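PDB 5EK8: lipoxygenase from Cyanothece sp., which probably uses a non-heme iron to add molecular oxygen to polyunsaturated fatty acids, acting as a 9R-lipoxygenase. Local coordinates for residues A356-H359 against Y360-H364; H561-F564 against H565-W569; H570-V573 against N574-S578. One frame throughout, in Å; residues are numbered along the deposited sequence.

Interaction 1: A356-H359 against Y360-H364; sequences AIEH and YAKAH. With FE2 (Fe (II) ion), chain B.
H359 and H364, five residues apart on helix 337-377, turn their imidazoles to one side of the helix and hold the same iron(II). Each ring binds through NE2, H359 at 2.5 Å from FE and H364 NE2 likewise at 2.5 Å from FE. The rings form an offset edge-to-face pair, the edge of H364 toward the face of H359, with planes 63° apart. CG of H359 stands anti to its backbone N (chi1 -161°), whereas that of H364 lies beside its own (chi1 -72°), and this difference lets both rings converge on the metal. Each ND1 has a second-shell partner that limits ring rotation: E355 for H359 and N398 for H364.

Part of the backbone here is wound more widely than an alpha-helix. A361 N bonds to A356 O (2.8 Å) and K362 N to I357 O (2.7 Å), both steps of five residues, and this wider winding helps to place the two ligands on the same side; lipoxygenases carry such pi-type turns around the iron. H359 O takes the ordinary four-residue bond from A363 N and only a weak one from H364 N. Small A361 and A363 suit this closely packed, buried part.

The side toward K362, which is partly exposed, is looser and polar. K362 NZ forms a salt bridge with E358 OE2 at 2.9 Å, reaching it on the syn side as the two side chains run alongside each other. A water donates to E358 OE1 and accepts from K362 NZ, closing a small ring around the charges.

Helix 421-432 covers A356, I357 and Y360, while helix 549-574 lies against H359, K362 and A363.

Interaction 2: H561-F564 against H565-W569; sequences HIIF and HTTLW
H565 offers one ring face to F564 and its ring edge to the backbone of H561. CD1 of the phenyl sits 3.7 Å above the plane of the H565 ring, toward the rim, in an edge-to-face pair with the planes at 73°. At the imidazole edge, H565 ND1 donates to H561 O (3.0 Å) almost within the ring plane, though it meets the oxygen from above the carbonyl plane. The same oxygen accepts H565 N, so two bonds grip it. The H561 ring in turn has H565 ND1 over the centre of one face; the two imidazoles meet obliquely at 50°, and H561 NE2 bonds to Q366. W440 packs against all three rings.

With chi1 at -72°, CG of H565 lies beside its backbone N, which brings ND1 back over the preceding turn. An alanine here, lacking the ring donor, would probably leave H561 O held by its backbone bond alone and open a gap between F564 and H561.

Beyond this cluster, two threonines fold their hydroxyls back onto the helix, as suits a buried face. T566 OG1 donates to I562 O at 2.7 Å. T567 OG1 and T567 N reach I563 O from opposite faces of its carbonyl plane, and the hydroxyl also pairs with Y459. F564 completes the apolar side, its CE2 4.0 Å from L568 CD2 and its CE1 touching CB of W569.

W569 N bonds to F564 O, five residues back instead of four (3.1 Å), a pi-type turn within helix 549-574. Helical widening of this kind next to iron ligands is characteristic of the lipoxygenase catalytic domain, and here it immediately precedes the ligand H570.

Interaction 3: H570-V573 against N574-S578; sequences HTWV and NDSQS. With FE2 (Fe (II) ion), chain B.
The last turn of the iron-bearing helix 549-574 sets H570 and N574 side by side at the metal site, one helical turn apart and pointing the same way. H570 NE2 binds the iron(II) at 2.5 Å from FE. CB of N574 lies over one face of that ring, a CH-pi contact 4.0 Å from the centroid, and the amide and ring planes are 18° apart. N574 belongs to the iron site too, but its OD1 stands farther off, 3.0 Å from FE. With CG anti to the backbone N (chi1 -176°), the amide is carried toward the metal. Its other end is anchored: N574 ND2 donates to D575 OD1 (3.0 Å) nearly in the amide plane, a bond consistent with the amide being turned with its oxygen toward the iron. D575 OD1 also forms a salt bridge with R663, which probably favours a negative carboxylate.

H359, H364 and the terminal carboxylate of I668 complete the coordination by which lipoxygenases hold a single non-heme iron. At this point the helix gives way to a type I beta turn from N574 to Q577, closed by Q577 N to N574 O (3.2 Å), before helix 577-581 begins.

Regular bonds still run up to the turn, D575 N reaching T571 O at 2.9 Å. The small hydroxyl of S576 reaches back, OG donating to W572 O in the carbonyl plane. D575 OD2 rests 3.6 Å from the methyl CG2 of T571, whose OG1 bonds to T567 O. Q577 extends past V573 O toward H359, and its NE2 bonds to E355.

How the interactions relate
Interaction 1 comes first along the chain, on helix 337-377; interactions 2 and 3 follow in direct succession on helix 549-574, the last running into the turn beyond it. Their centres lie about 11 to 13 Å apart. The iron joins interactions 1 and 3, bound by two histidines of the first helix and one of the second, with H364 NE2 and H570 NE2 3.7 Å apart. Interaction 2 does not reach the metal, but W569 ties it to interaction 1, its NE1 probably hydrogen-bonded to E358 O at 3.1 Å. Ligands far apart in sequence are thus brought together where two neighbouring helices meet, with the C-terminal I668 completing the site.

Interaction 1: A356-H359 against Y360-H364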
# COMPACT_ATOMS: atom_id res chain seq x y z
N ALA A 356 4.79 -11.07 -0.71
CA ALA A 356 4.36 -11.08 0.69
C ALA A 356 4.97 -9.93 1.48
O ALA A 356 4.26 -9.05 1.95
CB ALA A 356 4.72 -12.41 1.34
N ILE A 357 6.29 -9.95 1.63
CA ILE A 357 6.98 -8.99 2.48
C ILE A 357 7.22 -7.62 1.82
O ILE A 357 6.71 -6.61 2.31
CB ILE A 357 8.36 -9.52 2.93
CG1 ILE A 357 8.26 -10.95 3.45
CG2 ILE A 357 8.94 -8.59 3.96
CD1 ILE A 357 7.46 -11.10 4.70
N GLU A 358 8.00 -7.60 0.75
CA GLU A 358 8.42 -6.35 0.11
C GLU A 358 7.26 -5.53 -0.42
O GLU A 358 7.24 -4.30 -0.32
CB GLU A 358 9.40 -6.65 -1.03
CG GLU A 358 10.60 -7.46 -0.60
CD GLU A 358 11.28 -6.87 0.61
OE1 GLU A 358 11.44 -7.60 1.62
OE2 GLU A 358 11.65 -5.68 0.55
N HIS A 359 6.28 -6.22 -0.98
CA HIS A 359 5.11 -5.56 -1.54
C HIS A 359 3.99 -5.38 -0.53
O HIS A 359 3.83 -4.31 0.06
CB HIS A 359 4.60 -6.34 -2.73
CG HIS A 359 3.72 -5.55 -3.63
ND1 HIS A 359 2.98 -6.12 -4.64
CD2 HIS A 359 3.46 -4.22 -3.67
CE1 HIS A 359 2.31 -5.17 -5.27
NE2 HIS A 359 2.59 -4.01 -4.70
N TYR A 360 3.19 -6.44 -0.36
CA TYR A 360 1.97 -6.35 0.44
C TYR A 360 2.23 -5.92 1.88
O TYR A 360 1.55 -5.04 2.40
CB TYR A 360 1.24 -7.69 0.44
CG TYR A 360 0.00 -7.69 1.30
CD1 TYR A 360 -1.13 -6.98 0.93
CD2 TYR A 360 -0.03 -8.39 2.50
CE1 TYR A 360 -2.27 -6.97 1.72
CE2 TYR A 360 -1.15 -8.39 3.30
CZ TYR A 360 -2.27 -7.68 2.91
OH TYR A 360 -3.38 -7.70 3.72
N ALA A 361 3.22 -6.52 2.52
CA ALA A 361 3.49 -6.20 3.92
C ALA A 361 4.15 -4.83 4.09
O ALA A 361 3.62 -3.98 4.80
CB ALA A 361 4.36 -7.27 4.53
N LYS A 362 5.29 -4.64 3.43
CA LYS A 362 6.10 -3.44 3.66
C LYS A 362 5.49 -2.17 3.07
O LYS A 362 5.65 -1.09 3.63
CB LYS A 362 7.51 -3.63 3.09
CG LYS A 362 8.45 -2.48 3.41
CD LYS A 362 9.85 -2.69 2.84
CE LYS A 362 10.50 -3.95 3.39
NZ LYS A 362 11.91 -4.08 2.96
N ALA A 363 4.79 -2.30 1.95
CA ALA A 363 4.23 -1.12 1.31
C ALA A 363 2.79 -0.88 1.74
O ALA A 363 2.48 0.17 2.31
CB ALA A 363 4.32 -1.24 -0.20
N HIS A 364 1.91 -1.83 1.47
CA HIS A 364 0.48 -1.63 1.71
C HIS A 364 0.14 -1.53 3.18
O HIS A 364 -0.30 -0.48 3.68
CB HIS A 364 -0.32 -2.76 1.08
CG HIS A 364 -0.37 -2.71 -0.42
ND1 HIS A 364 -1.42 -2.15 -1.12
CD2 HIS A 364 0.51 -3.15 -1.35
CE1 HIS A 364 -1.18 -2.25 -2.41
NE2 HIS A 364 -0.02 -2.85 -2.58
FE FE2 B . 0.61 -2.58 -4.96
O HOH W 1 12.97 -6.83 3.75

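Interaction 2: H561-F564 against H565-W569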
# COMPACT_ATOMS: atom_id res chain seq x y z
N HIS A 561 9.92 8.92 5.64
CA HIS A 561 9.60 7.49 5.59
C HIS A 561 8.32 7.22 4.78
O HIS A 561 8.33 6.46 3.80
CB HIS A 561 9.46 6.96 7.02
CG HIS A 561 9.41 5.47 7.11
ND1 HIS A 561 10.52 4.67 6.90
CD2 HIS A 561 8.39 4.62 7.39
CE1 HIS A 561 10.18 3.40 7.05
NE2 HIS A 561 8.90 3.34 7.35
N ILE A 562 7.24 7.87 5.21
CA ILE A 562 5.94 7.76 4.56
C ILE A 562 6.03 8.06 3.07
O ILE A 562 5.64 7.23 2.24
CB ILE A 562 4.91 8.71 5.21
CG1 ILE A 562 4.64 8.30 6.65
CG2 ILE A 562 3.62 8.74 4.39
CD1 ILE A 562 3.84 9.33 7.44
N ILE A 563 6.56 9.23 2.74
CA ILE A 563 6.66 9.65 1.35
C ILE A 563 7.49 8.66 0.55
O ILE A 563 7.13 8.30 -0.57
CB ILE A 563 7.26 11.06 1.22
CG1 ILE A 563 6.32 12.10 1.82
CG2 ILE A 563 7.52 11.39 -0.24
CD1 ILE A 563 6.87 13.50 1.81
N PHE A 564 8.59 8.20 1.13
CA PHE A 564 9.47 7.27 0.43
C PHE A 564 8.75 5.99 0.06
O PHE A 564 8.85 5.53 -1.07
CB PHE A 564 10.71 6.93 1.26
CG PHE A 564 11.67 6.00 0.56
CD1 PHE A 564 11.59 4.63 0.72
CD2 PHE A 564 12.64 6.52 -0.29
CE1 PHE A 564 12.47 3.78 0.07
CE2 PHE A 564 13.53 5.68 -0.94
CZ PHE A 564 13.44 4.31 -0.77
N HIS A 565 8.03 5.42 1.02
CA HIS A 565 7.41 4.13 0.74
C HIS A 565 6.12 4.22 -0.06
O HIS A 565 5.76 3.28 -0.76
CB HIS A 565 7.19 3.38 2.05
CG HIS A 565 8.46 2.88 2.66
ND1 HIS A 565 9.25 3.66 3.47
CD2 HIS A 565 9.11 1.70 2.52
CE1 HIS A 565 10.32 2.98 3.84
NE2 HIS A 565 10.26 1.78 3.27
N THR A 566 5.43 5.36 0.02
CA THR A 566 4.19 5.52 -0.73
C THR A 566 4.45 5.90 -2.19
O THR A 566 3.58 5.73 -3.05
CB THR A 566 3.28 6.58 -0.10
OG1 THR A 566 4.04 7.78 0.12
CG2 THR A 566 2.71 6.07 1.21
N THR A 567 5.64 6.43 -2.47
CA THR A 567 5.99 6.82 -3.83
C THR A 567 6.98 5.85 -4.48
O THR A 567 6.57 4.86 -5.08
CB THR A 567 6.58 8.24 -3.88
OG1 THR A 567 7.77 8.29 -3.08
CG2 THR A 567 5.58 9.25 -3.35
N LEU A 568 8.28 6.12 -4.35
CA LEU A 568 9.29 5.33 -5.03
C LEU A 568 9.28 3.83 -4.70
O LEU A 568 9.34 3.01 -5.60
CB LEU A 568 10.69 5.87 -4.74
CG LEU A 568 11.80 5.01 -5.36
CD1 LEU A 568 11.66 4.96 -6.88
CD2 LEU A 568 13.18 5.48 -4.95
N TRP A 569 9.22 3.48 -3.42
CA TRP A 569 9.30 2.07 -3.04
C TRP A 569 8.18 1.24 -3.65
O TRP A 569 8.43 0.25 -4.34
CB TRP A 569 9.27 1.91 -1.51
CG TRP A 569 9.25 0.47 -1.10
CD1 TRP A 569 8.19 -0.23 -0.61
CD2 TRP A 569 10.33 -0.46 -1.20
NE1 TRP A 569 8.55 -1.54 -0.37
CE2 TRP A 569 9.87 -1.70 -0.72
CE3 TRP A 569 11.66 -0.36 -1.63
CZ2 TRP A 569 10.68 -2.83 -0.66
CZ3 TRP A 569 12.47 -1.49 -1.56
CH2 TRP A 569 11.97 -2.71 -1.09

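Interaction 3: H570-V573 against N574-S578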
# COMPACT_ATOMS: atom_id res chain seq x y z
N HIS A 570 6.94 1.65 -3.39
CA HIS A 570 5.80 0.93 -3.93
C HIS A 570 5.82 0.94 -5.45
O HIS A 570 5.45 -0.05 -6.07
CB HIS A 570 4.49 1.51 -3.42
CG HIS A 570 3.28 0.92 -4.07
ND1 HIS A 570 2.66 1.50 -5.15
CD2 HIS A 570 2.60 -0.22 -3.81
CE1 HIS A 570 1.64 0.75 -5.53
NE2 HIS A 570 1.58 -0.30 -4.73
N THR A 571 6.23 2.05 -6.04
CA THR A 571 6.39 2.14 -7.49
C THR A 571 7.29 1.02 -7.98
O THR A 571 6.94 0.27 -8.88
CB THR A 571 7.00 3.49 -7.92
OG1 THR A 571 6.04 4.53 -7.77
CG2 THR A 571 7.44 3.43 -9.38
N TRP A 572 8.45 0.92 -7.34
CA TRP A 572 9.48 -0.02 -7.74
C TRP A 572 9.00 -1.45 -7.62
O TRP A 572 9.16 -2.24 -8.54
CB TRP A 572 10.74 0.18 -6.90
CG TRP A 572 11.92 -0.54 -7.46
CD1 TRP A 572 12.14 -1.90 -7.48
CD2 TRP A 572 13.07 0.06 -8.06
NE1 TRP A 572 13.35 -2.17 -8.06
CE2 TRP A 572 13.94 -0.99 -8.43
CE3 TRP A 572 13.45 1.38 -8.32
CZ2 TRP A 572 15.16 -0.76 -9.04
CZ3 TRP A 572 14.66 1.61 -8.93
CH2 TRP A 572 15.51 0.54 -9.29
N VAL A 573 8.41 -1.78 -6.47
CA VAL A 573 8.00 -3.16 -6.24
C VAL A 573 6.81 -3.54 -7.12
O VAL A 573 6.77 -4.63 -7.69
CB VAL A 573 7.65 -3.39 -4.76
CG1 VAL A 573 7.23 -4.83 -4.54
CG2 VAL A 573 8.85 -3.06 -3.89
N ASN A 574 5.85 -2.64 -7.24
CA ASN A 574 4.62 -2.91 -7.97
C ASN A 574 4.81 -2.94 -9.48
O ASN A 574 4.36 -3.87 -10.15
CB ASN A 574 3.56 -1.87 -7.61
CG ASN A 574 2.23 -2.14 -8.27
OD1 ASN A 574 1.44 -2.95 -7.77
ND2 ASN A 574 1.96 -1.48 -9.39
N ASP A 575 5.50 -1.94 -10.02
CA ASP A 575 5.66 -1.84 -11.47
C ASP A 575 6.73 -2.80 -12.00
O ASP A 575 6.98 -2.84 -13.20
CB ASP A 575 6.01 -0.40 -11.87
CG ASP A 575 4.90 0.59 -11.52
OD1 ASP A 575 3.80 0.16 -11.11
OD2 ASP A 575 5.14 1.81 -11.67
N SER A 576 7.34 -3.56 -11.10
CA SER A 576 8.33 -4.55 -11.51
C SER A 576 7.73 -5.95 -11.54
O SER A 576 8.42 -6.93 -11.82
CB SER A 576 9.54 -4.54 -10.57
OG SER A 576 10.20 -3.29 -10.59
N GLN A 577 6.43 -6.03 -11.26
CA GLN A 577 5.75 -7.32 -11.18
C GLN A 577 5.72 -8.03 -12.53
O GLN A 577 5.95 -9.24 -12.61
CB GLN A 577 4.33 -7.14 -10.63
CG GLN A 577 4.27 -6.95 -9.12
CD GLN A 577 2.87 -6.68 -8.62
OE1 GLN A 577 2.24 -5.70 -9.02
NE2 GLN A 577 2.37 -7.54 -7.74
N SER A 578 5.46 -7.30 -13.60
CA SER A 578 5.48 -7.90 -14.93
C SER A 578 6.89 -8.31 -15.33
O SER A 578 7.09 -9.39 -15.89
CB SER A 578 4.91 -6.94 -15.98
OG SER A 578 3.63 -7.37 -16.38
FE FE2 B . 0.61 -2.58 -4.96